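Local coordinates for protein chlorite dismutase (Nitrobacter winogradskyi, PDB 3QPI) that is a haem b enzyme that splits chlorite into chloride and molecular oxygen, as a chlorite O2-lyase, at residues His131-Asp134 against Phe139-Leu142. Sequence-based numbering, arbitrary orientation.
Sequences HCRD and FDFL. With HEM (protoporphyrin IX containing Fe), chain C.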
ATOM      1  N   HIS A 131       7.391   1.644  -5.136  1.00 24.88           N
ATOM      2  CA  HIS A 131       7.119   2.485  -6.311  1.00 26.23           C
ATOM      3  C   HIS A 131       7.321   1.708  -7.594  1.00 27.14           C
ATOM      4  O   HIS A 131       8.292   0.952  -7.698  1.00 26.55           O
ATOM      5  CB  HIS A 131       8.067   3.671  -6.298  1.00 23.95           C
ATOM      6  CG  HIS A 131       7.876   4.569  -5.118  1.00 27.11           C
ATOM      7  ND1 HIS A 131       7.170   5.751  -5.190  1.00 28.03           N
ATOM      8  CD2 HIS A 131       8.282   4.453  -3.831  1.00 27.12           C
ATOM      9  CE1 HIS A 131       7.166   6.334  -4.004  1.00 30.50           C
ATOM     10  NE2 HIS A 131       7.828   5.564  -3.159  1.00 27.89           N
ATOM     11  N   CYS A 132       6.438   1.875  -8.577  1.00 27.29           N
ATOM     12  CA  CYS A 132       6.612   1.124  -9.820  1.00 31.27           C
ATOM     13  C   CYS A 132       6.172   1.811 -11.090  1.00 33.19           C
ATOM     14  O   CYS A 132       6.190   1.190 -12.143  1.00 32.84           O
ATOM     15  CB  CYS A 132       5.933  -0.240  -9.754  1.00 36.17           C
ATOM     16  SG  CYS A 132       4.493  -0.376  -8.669  1.00 35.52           S
ATOM     17  N   ARG A 133       5.780   3.075 -11.003  1.00 34.57           N
ATOM     18  CA  ARG A 133       5.409   3.815 -12.188  1.00 32.13           C
ATOM     19  C   ARG A 133       6.620   3.844 -13.116  1.00 34.62           C
ATOM     20  O   ARG A 133       6.536   3.505 -14.303  1.00 33.89           O
ATOM     21  CB  ARG A 133       4.975   5.237 -11.814  1.00 33.53           C
ATOM     22  CG  ARG A 133       4.601   6.105 -13.009  1.00 34.24           C
ATOM     23  CD  ARG A 133       3.865   7.368 -12.584  1.00 36.21           C
ATOM     24  NE  ARG A 133       3.271   8.057 -13.732  1.00 36.19           N
ATOM     25  CZ  ARG A 133       3.827   9.090 -14.372  1.00 40.66           C
ATOM     26  NH1 ARG A 133       4.991   9.605 -13.975  1.00 35.96           N
ATOM     27  NH2 ARG A 133       3.198   9.631 -15.414  1.00 39.18           N
ATOM     28  N   ASP A 134       7.762   4.214 -12.554  1.00 35.06           N
ATOM     29  CA  ASP A 134       8.959   4.444 -13.355  1.00 37.90           C
ATOM     30  C   ASP A 134       9.573   3.181 -13.958  1.00 42.58           C
ATOM     31  O   ASP A 134      10.535   3.275 -14.721  1.00 45.08           O
ATOM     32  CB  ASP A 134      10.022   5.170 -12.527  1.00 38.95           C
ATOM     33  CG  ASP A 134       9.786   6.683 -12.463  1.00 42.13           C
ATOM     34  OD1 ASP A 134       8.882   7.202 -13.172  1.00 38.62           O
ATOM     35  OD2 ASP A 134      10.514   7.354 -11.699  1.00 41.15           O
ATOM     36  N   PHE A 139       0.567  -0.520 -12.239  1.00 33.76           N
ATOM     37  CA  PHE A 139       0.205   0.297 -11.083  1.00 31.08           C
ATOM     38  C   PHE A 139       1.333   1.264 -10.837  1.00 31.28           C
ATOM     39  O   PHE A 139       2.410   1.107 -11.409  1.00 31.96           O
ATOM     40  CB  PHE A 139      -0.045  -0.576  -9.855  1.00 29.21           C
ATOM     41  CG  PHE A 139      -1.240  -1.468 -10.002  1.00 34.08           C
ATOM     42  CD1 PHE A 139      -2.523  -0.989  -9.703  1.00 31.22           C
ATOM     43  CD2 PHE A 139      -1.093  -2.783 -10.473  1.00 33.13           C
ATOM     44  CE1 PHE A 139      -3.640  -1.817  -9.855  1.00 34.53           C
ATOM     45  CE2 PHE A 139      -2.204  -3.617 -10.630  1.00 31.73           C
ATOM     46  CZ  PHE A 139      -3.485  -3.130 -10.318  1.00 30.38           C
ATOM     47  N   ASP A 140       1.079   2.270 -10.007  1.00 28.38           N
ATOM     48  CA  ASP A 140       2.091   3.249  -9.639  1.00 29.71           C
ATOM     49  C   ASP A 140       2.715   2.901  -8.295  1.00 28.91           C
ATOM     50  O   ASP A 140       3.881   3.178  -8.051  1.00 26.22           O
ATOM     51  CB  ASP A 140       1.485   4.664  -9.568  1.00 28.99           C
ATOM     52  CG  ASP A 140       1.019   5.172 -10.926  1.00 29.99           C
ATOM     53  OD1 ASP A 140       1.499   4.633 -11.933  1.00 30.31           O
ATOM     54  OD2 ASP A 140       0.181   6.108 -10.983  1.00 29.53           O
ATOM     55  N   PHE A 141       1.928   2.317  -7.403  1.00 28.96           N
ATOM     56  CA  PHE A 141       2.453   1.950  -6.103  1.00 28.69           C
ATOM     57  C   PHE A 141       1.965   0.563  -5.734  1.00 29.50           C
ATOM     58  O   PHE A 141       0.894   0.148  -6.160  1.00 30.62           O
ATOM     59  CB  PHE A 141       1.979   2.941  -5.035  1.00 28.01           C
ATOM     60  CG  PHE A 141       2.158   4.376  -5.420  1.00 32.34           C
ATOM     61  CD1 PHE A 141       3.404   4.983  -5.311  1.00 28.80           C
ATOM     62  CD2 PHE A 141       1.078   5.127  -5.896  1.00 27.97           C
ATOM     63  CE1 PHE A 141       3.574   6.332  -5.683  1.00 31.55           C
ATOM     64  CE2 PHE A 141       1.253   6.456  -6.273  1.00 28.79           C
ATOM     65  CZ  PHE A 141       2.500   7.061  -6.146  1.00 30.80           C
ATOM     66  N   LEU A 142       2.760  -0.145  -4.942  1.00 25.16           N
ATOM     67  CA  LEU A 142       2.299  -1.336  -4.248  1.00 25.67           C
ATOM     68  C   LEU A 142       2.391  -1.000  -2.769  1.00 25.37           C
ATOM     69  O   LEU A 142       3.471  -0.679  -2.260  1.00 25.39           O
ATOM     70  CB  LEU A 142       3.157  -2.552  -4.586  1.00 25.75           C
ATOM     71  CG  LEU A 142       3.305  -2.872  -6.086  1.00 27.36           C
ATOM     72  CD1 LEU A 142       4.214  -4.086  -6.318  1.00 25.86           C
ATOM     73  CD2 LEU A 142       1.949  -3.121  -6.704  1.00 25.37           C
TER
HETATM   74  CHA HEM C1001       2.479   7.465   0.896  1.00 18.80           C
HETATM   75  CHB HEM C1001       2.001   7.202   5.651  1.00 24.82           C
HETATM   76  CHC HEM C1001      -1.644   4.029   5.109  1.00 20.79           C
HETATM   77  CHD HEM C1001      -1.320   4.551   0.421  1.00 17.06           C
HETATM   78  C1A HEM C1001       2.625   7.612   2.233  1.00  6.83           C
HETATM   79  C2A HEM C1001       3.662   8.461   2.799  1.00 12.52           C
HETATM   80  C3A HEM C1001       3.573   8.405   4.142  1.00  4.80           C
HETATM   81  C4A HEM C1001       2.450   7.515   4.431  1.00 19.25           C
HETATM   82  CMA HEM C1001       4.479   9.183   5.166  1.00 28.10           C
HETATM   83  CAA HEM C1001       4.612   9.273   1.904  1.00 17.10           C
HETATM   84  CBA HEM C1001       5.962   8.613   1.660  1.00 30.24           C
HETATM   85  CGA HEM C1001       6.803   9.645   0.938  1.00 33.27           C
HETATM   86  O1A HEM C1001       7.060   9.399  -0.256  1.00 27.72           O
HETATM   87  O2A HEM C1001       7.189  10.708   1.521  1.00 26.85           O
HETATM   88  C1B HEM C1001       0.997   6.315   5.838  1.00 20.73           C
HETATM   89  C2B HEM C1001       0.662   5.823   7.151  1.00 16.78           C
HETATM   90  C3B HEM C1001      -0.302   4.927   6.995  1.00 21.82           C
HETATM   91  C4B HEM C1001      -0.640   4.841   5.588  1.00 11.90           C
HETATM   92  CMB HEM C1001       1.316   6.193   8.507  1.00 20.67           C
HETATM   93  CAB HEM C1001      -0.949   4.168   8.176  1.00 28.91           C
HETATM   94  CBB HEM C1001      -1.043   2.838   8.126  1.00 26.00           C
HETATM   95  C1C HEM C1001      -1.917   3.894   3.803  1.00  7.42           C
HETATM   96  C2C HEM C1001      -2.930   3.046   3.173  1.00 15.42           C
HETATM   97  C3C HEM C1001      -2.784   3.190   1.857  1.00 11.41           C
HETATM   98  C4C HEM C1001      -1.719   4.154   1.646  1.00 18.72           C
HETATM   99  CMC HEM C1001      -3.897   2.108   3.934  1.00 11.66           C
HETATM  100  CAC HEM C1001      -3.573   2.573   0.690  1.00 26.62           C
HETATM  101  CBC HEM C1001      -4.846   2.198   0.880  1.00 30.78           C
HETATM  102  C1D HEM C1001      -0.274   5.320   0.099  1.00 17.59           C
HETATM  103  C2D HEM C1001       0.091   5.633  -1.262  1.00  9.98           C
HETATM  104  C3D HEM C1001       1.296   6.546  -1.084  1.00 16.64           C
HETATM  105  C4D HEM C1001       1.489   6.693   0.339  1.00  6.11           C
HETATM  106  CMD HEM C1001      -0.534   5.174  -2.620  1.00 22.39           C
HETATM  107  CAD HEM C1001       2.128   7.215  -2.186  1.00 17.08           C
HETATM  108  CBD HEM C1001       1.523   8.615  -2.380  1.00 22.89           C
HETATM  109  CGD HEM C1001       2.175   9.276  -3.575  1.00 28.50           C
HETATM  110  O1D HEM C1001       3.425   9.344  -3.597  1.00 27.19           O
HETATM  111  O2D HEM C1001       1.449   9.733  -4.501  1.00 28.47           O
HETATM  112  NA  HEM C1001       1.877   7.004   3.257  1.00 10.34           N
HETATM  113  NB  HEM C1001       0.190   5.706   4.877  1.00 16.16           N
HETATM  114  NC  HEM C1001      -1.205   4.561   2.846  1.00 18.53           N
HETATM  115  ND  HEM C1001       0.558   5.971   1.027  1.00 13.16           N
HETATM  116 FE   HEM C1001       0.179   5.886   2.891  1.00 23.80          FE
HETATM  117  O   HOH W   1       1.000   6.129 -14.364  1.00 26.37           O
HETATM  118  O   HOH W   2       5.663   5.309  -8.580  1.00 29.10           O
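Cys132 donates its backbone N-H to Asp140 O at 2.9 Å, the direct hydrogen bond between 131-134 and 139-142, with the donor raised above the carbonyl plane. The same oxygen accepts from a water that in turn receives a long bond (3.3 Å) from Arg133 N, so this buried carbonyl is gripped twice.

Among the charged groups, Arg133 and Asp140 lie side by side without forming a salt bridge. With CG anti to the backbone N (chi1 178°), the extended arginine runs its methylenes past Asp140 OD1, CB coming to 3.5 Å from it, while a second water links NE to that oxygen. Asp140 OD2 instead accepts from Lys92 N and Trp97 NE1, a use of both oxygens that suits a buried carboxylate.

Apolar and aromatic contacts complete the interface. Cys132, compact enough for this buried loop, rests SG against Leu142 CG at 3.8 Å. Phe141, a haem-pocket residue, lays one ring face under HEM CAD, with Asp140 CB at the opposite face, and its CZ comes to 3.3 Å from the carboxylate oxygen HEM O2D. Its CE1 approaches His131 ND1 at 3.7 Å, the rings an oblique pair with planes 75° apart. With an alanine here, the haem propionate and the His131 imidazole are likely to lose the ring they share.

His131 and Phe141 form an antiparallel, non-hydrogen-bonded pair where strand 126-131 runs into the loop from which 141-147 emerges. On its other side, strand 141-147 adjoins 84-92, where Asp140 and Phe141 make a classic beta bulge opposite Ile90, in the antiparallel sheet of a fold of the dimeric alpha-beta barrel clan.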